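Local coordinates for protein haemagglutinin I (Physarum polycephalum, PDB 3A5P) that probably binds carbohydrate as a lectin, agglutinating red blood cells through what appears to be a minimal recognition domain of the legume lectin fold, at residues V2-L13 / Y70-T81. Numbering follows the deposited sequence. Where two conformers were deposited one is given.
Sequences VWSVQIVDNAGL and YEGGGVATATFT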
loop_
_atom_site.group_PDB
_atom_site.type_symbol
_atom_site.label_atom_id
_atom_site.label_comp_id
_atom_site.label_asym_id
_atom_site.label_seq_id
_atom_site.Cartn_x
_atom_site.Cartn_y
_atom_site.Cartn_z
ATOM N N VAL A 2 -17.699 4.152 -11.712
ATOM C CA VAL A 2 -16.212 3.945 -11.725
ATOM C C VAL A 2 -15.505 5.267 -11.434
ATOM O O VAL A 2 -16.087 6.351 -11.581
ATOM C CB VAL A 2 -15.684 3.308 -13.041
ATOM C CG1 VAL A 2 -16.168 1.830 -13.191
ATOM C CG2 VAL A 2 -16.066 4.154 -14.274
ATOM N N TRP A 3 -14.253 5.172 -10.988
ATOM C CA TRP A 3 -13.545 6.343 -10.474
ATOM C C TRP A 3 -12.052 6.195 -10.685
ATOM O O TRP A 3 -11.515 5.067 -10.792
ATOM C CB TRP A 3 -13.861 6.578 -8.986
ATOM C CG TRP A 3 -13.736 5.301 -8.185
ATOM C CD1 TRP A 3 -14.696 4.334 -8.031
ATOM C CD2 TRP A 3 -12.581 4.834 -7.492
ATOM N NE1 TRP A 3 -14.207 3.300 -7.282
ATOM C CE2 TRP A 3 -12.922 3.590 -6.909
ATOM C CE3 TRP A 3 -11.288 5.354 -7.280
ATOM C CZ2 TRP A 3 -12.017 2.835 -6.164
ATOM C CZ3 TRP A 3 -10.395 4.612 -6.520
ATOM C CH2 TRP A 3 -10.766 3.356 -5.972
ATOM N N SER A 4 -11.402 7.352 -10.786
ATOM C CA SER A 4 -9.951 7.447 -10.898
ATOM C C SER A 4 -9.408 8.171 -9.667
ATOM O O SER A 4 -10.187 8.701 -8.857
ATOM C CB SER A 4 -9.566 8.190 -12.178
ATOM O OG SER A 4 -9.983 9.546 -12.104
ATOM N N VAL A 5 -8.076 8.181 -9.532
ATOM C CA VAL A 5 -7.408 8.922 -8.467
ATOM C C VAL A 5 -6.375 9.854 -9.114
ATOM O O VAL A 5 -5.530 9.409 -9.922
ATOM C CB VAL A 5 -6.701 8.003 -7.426
ATOM C CG1 VAL A 5 -6.029 8.852 -6.341
ATOM C CG2 VAL A 5 -7.703 7.027 -6.782
ATOM N N GLN A 6 -6.471 11.144 -8.780
ATOM C CA GLN A 6 -5.500 12.157 -9.229
ATOM C C GLN A 6 -4.621 12.552 -8.057
ATOM O O GLN A 6 -5.097 12.688 -6.941
ATOM C CB GLN A 6 -6.221 13.399 -9.730
ATOM C CG GLN A 6 -6.810 13.227 -11.120
ATOM C CD GLN A 6 -5.736 13.301 -12.181
ATOM O OE1 GLN A 6 -4.882 14.214 -12.170
ATOM N NE2 GLN A 6 -5.744 12.339 -13.089
ATOM N N ILE A 7 -3.335 12.749 -8.304
ATOM C CA ILE A 7 -2.433 13.133 -7.211
ATOM C C ILE A 7 -1.773 14.476 -7.533
ATOM O O ILE A 7 -1.272 14.685 -8.648
ATOM C CB ILE A 7 -1.401 12.013 -6.877
ATOM C CG1 ILE A 7 -0.592 11.630 -8.123
ATOM C CG2 ILE A 7 -2.113 10.772 -6.258
ATOM C CD1 ILE A 7 0.645 10.784 -7.847
ATOM N N VAL A 8 -1.837 15.402 -6.577
ATOM C CA VAL A 8 -1.245 16.734 -6.748
ATOM C C VAL A 8 -0.175 16.857 -5.684
ATOM O O VAL A 8 -0.478 16.776 -4.489
ATOM C CB VAL A 8 -2.299 17.886 -6.610
ATOM C CG1 VAL A 8 -1.640 19.240 -6.698
ATOM C CG2 VAL A 8 -3.409 17.760 -7.675
ATOM N N ASP A 9 1.071 17.014 -6.132
ATOM C CA ASP A 9 2.217 17.061 -5.243
ATOM C C ASP A 9 2.617 18.510 -4.945
ATOM O O ASP A 9 3.392 19.120 -5.687
ATOM C CB ASP A 9 3.384 16.303 -5.881
ATOM C CG ASP A 9 4.627 16.250 -4.989
ATOM O OD1 ASP A 9 4.582 16.665 -3.814
ATOM O OD2 ASP A 9 5.668 15.776 -5.486
ATOM N N ASN A 10 2.066 19.060 -3.871
ATOM C CA ASN A 10 2.507 20.371 -3.388
ATOM C C ASN A 10 3.386 20.248 -2.152
ATOM O O ASN A 10 3.442 21.155 -1.317
ATOM C CB ASN A 10 1.321 21.306 -3.140
ATOM C CG ASN A 10 0.642 21.718 -4.426
ATOM O OD1 ASN A 10 1.276 21.756 -5.486
ATOM N ND2 ASN A 10 -0.660 21.957 -4.363
ATOM N N ALA A 11 4.072 19.116 -2.048
ATOM C CA ALA A 11 4.817 18.785 -0.837
ATOM C C ALA A 11 6.299 18.561 -1.134
ATOM O O ALA A 11 7.091 18.293 -0.228
ATOM C CB ALA A 11 4.215 17.561 -0.163
ATOM N N GLY A 12 6.667 18.671 -2.409
ATOM C CA GLY A 12 8.040 18.425 -2.846
ATOM C C GLY A 12 8.407 16.961 -2.667
ATOM O O GLY A 12 9.556 16.629 -2.357
ATOM N N LEU A 13 7.422 16.077 -2.832
ATOM C CA LEU A 13 7.658 14.673 -2.587
ATOM C C LEU A 13 8.346 14.002 -3.774
ATOM O O LEU A 13 9.078 13.033 -3.583
ATOM C CB LEU A 13 6.351 13.951 -2.227
ATOM C CG LEU A 13 5.854 14.158 -0.791
ATOM C CD1 LEU A 13 4.380 13.737 -0.696
ATOM C CD2 LEU A 13 6.730 13.411 0.227
ATOM N N TYR A 70 -19.557 10.463 -5.121
ATOM C CA TYR A 70 -19.478 11.046 -6.454
ATOM C C TYR A 70 -20.692 10.699 -7.320
ATOM O O TYR A 70 -21.427 9.734 -7.061
ATOM C CB TYR A 70 -18.150 10.658 -7.159
ATOM C CG TYR A 70 -18.042 9.206 -7.597
ATOM C CD1 TYR A 70 -18.454 8.809 -8.878
ATOM C CD2 TYR A 70 -17.531 8.219 -6.731
ATOM C CE1 TYR A 70 -18.360 7.486 -9.295
ATOM C CE2 TYR A 70 -17.437 6.865 -7.144
ATOM C CZ TYR A 70 -17.863 6.516 -8.431
ATOM O OH TYR A 70 -17.799 5.209 -8.853
ATOM N N GLU A 71 -20.897 11.534 -8.327
ATOM C CA GLU A 71 -21.849 11.280 -9.388
ATOM C C GLU A 71 -21.049 11.182 -10.680
ATOM O O GLU A 71 -19.939 11.717 -10.770
ATOM C CB GLU A 71 -22.854 12.435 -9.485
ATOM C CG GLU A 71 -23.628 12.716 -8.212
ATOM C CD GLU A 71 -24.597 11.597 -7.838
ATOM O OE1 GLU A 71 -24.933 10.761 -8.718
ATOM O OE2 GLU A 71 -25.008 11.565 -6.660
ATOM N N GLY A 72 -21.617 10.520 -11.684
ATOM C CA GLY A 72 -20.953 10.359 -12.979
ATOM C C GLY A 72 -19.671 9.551 -12.839
ATOM O O GLY A 72 -19.602 8.650 -12.002
ATOM N N GLY A 73 -18.661 9.883 -13.642
ATOM C CA GLY A 73 -17.333 9.288 -13.510
ATOM C C GLY A 73 -16.549 10.016 -12.427
ATOM O O GLY A 73 -16.210 11.190 -12.583
ATOM N N GLY A 74 -16.268 9.321 -11.328
ATOM C CA GLY A 74 -15.602 9.920 -10.165
ATOM C C GLY A 74 -14.112 10.177 -10.344
ATOM O O GLY A 74 -13.416 9.426 -11.025
ATOM N N VAL A 75 -13.633 11.279 -9.755
ATOM C CA VAL A 75 -12.209 11.588 -9.712
ATOM C C VAL A 75 -11.895 11.998 -8.283
ATOM O O VAL A 75 -12.325 13.056 -7.823
ATOM C CB VAL A 75 -11.818 12.736 -10.699
ATOM C CG1 VAL A 75 -10.315 13.020 -10.638
ATOM C CG2 VAL A 75 -12.228 12.388 -12.118
ATOM N N ALA A 76 -11.194 11.129 -7.555
ATOM C CA ALA A 76 -10.745 11.484 -6.217
ATOM C C ALA A 76 -9.356 12.116 -6.352
ATOM O O ALA A 76 -8.416 11.476 -6.831
ATOM C CB ALA A 76 -10.709 10.265 -5.310
ATOM N N THR A 77 -9.246 13.378 -5.973
ATOM C CA THR A 77 -7.968 14.081 -6.085
ATOM C C THR A 77 -7.347 14.199 -4.699
ATOM O O THR A 77 -7.974 14.749 -3.791
ATOM C CB THR A 77 -8.151 15.478 -6.716
ATOM O OG1 THR A 77 -8.716 15.322 -8.028
ATOM C CG2 THR A 77 -6.772 16.189 -6.819
ATOM N N ALA A 78 -6.126 13.678 -4.545
ATOM C CA ALA A 78 -5.386 13.790 -3.280
ATOM C C ALA A 78 -4.283 14.816 -3.457
ATOM O O ALA A 78 -3.383 14.626 -4.292
ATOM C CB ALA A 78 -4.810 12.436 -2.863
ATOM N N THR A 79 -4.357 15.891 -2.669
ATOM C CA THR A 79 -3.366 16.971 -2.727
ATOM C C THR A 79 -2.456 16.899 -1.506
ATOM O O THR A 79 -2.923 16.962 -0.357
ATOM C CB THR A 79 -4.019 18.391 -2.852
ATOM O OG1 THR A 79 -4.881 18.422 -3.998
ATOM C CG2 THR A 79 -2.930 19.505 -3.002
ATOM N N PHE A 80 -1.158 16.801 -1.777
ATOM C CA PHE A 80 -0.152 16.645 -0.739
ATOM C C PHE A 80 0.533 17.952 -0.398
ATOM O O PHE A 80 0.936 18.675 -1.280
ATOM C CB PHE A 80 0.863 15.594 -1.187
ATOM C CG PHE A 80 0.277 14.215 -1.219
ATOM C CD1 PHE A 80 0.469 13.343 -0.143
ATOM C CD2 PHE A 80 -0.530 13.821 -2.285
ATOM C CE1 PHE A 80 -0.107 12.055 -0.169
ATOM C CE2 PHE A 80 -1.136 12.540 -2.315
ATOM C CZ PHE A 80 -0.917 11.671 -1.252
ATOM N N THR A 81 0.639 18.253 0.889
ATOM C CA THR A 81 1.473 19.387 1.330
ATOM C C THR A 81 2.420 18.910 2.431
ATOM O O THR A 81 2.191 17.843 3.042
ATOM C CB THR A 81 0.608 20.583 1.786
ATOM O OG1 THR A 81 -0.459 20.107 2.623
ATOM C CG2 THR A 81 0.044 21.327 0.549
HETATM O O HOH W 1 -19.189 6.148 -12.968
HETATM O O HOH W 2 -12.443 9.134 -13.635
#
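Two parallel neighbours in a four-stranded sheet of a legume-lectin-like β-sandwich, strands 3-10 and 74-81, pair so that the axes of the two strand segments diverge by 23°. Seven well-formed backbone hydrogen bonds establish the register, the first from Gly74 N to Val2 O (3.0 Å), the last from Phe80 N to Val8 O (2.8 Å). Asn10 N reaches Phe80 O only weakly.

The face carrying Trp3, Val5, Ala76, Ala78 and Phe80 turns inward against the five-stranded sheet, where Ile56, Leu17 and Val32 receive it. At one end Tyr70, which ends strand 63-70 of that second sheet, meets Trp3: Trp3 CD1 lies 3.8 Å from Tyr70 CE2, the two rings being oblique with planes at 59°. Tyr70 OH accepts from Val2 N while Trp3 NE1 bonds to Glu44. At the other end Leu13 CD1 approaches Phe80 CD1 at 4.0 Å, crossing that side chain at roughly a right angle.

On the other face Val8 lies alongside Thr79, pointing the same way, and its CG2 meets Thr77 CG2 at 3.8 Å. Thr77 CG2 stands anti to its own nitrogen (OG1 chi1 -60°), which turns the methyl to Val8 and leaves OG1 against Gln6 CB. Asp9 OD2 accepts from Gly14 N, while Asp9 OD1 forms an Asx turn with Ala11 N (3.1 Å) and receives a second bond, through its syn lone pair, from Leu13 N at 3.1 Å.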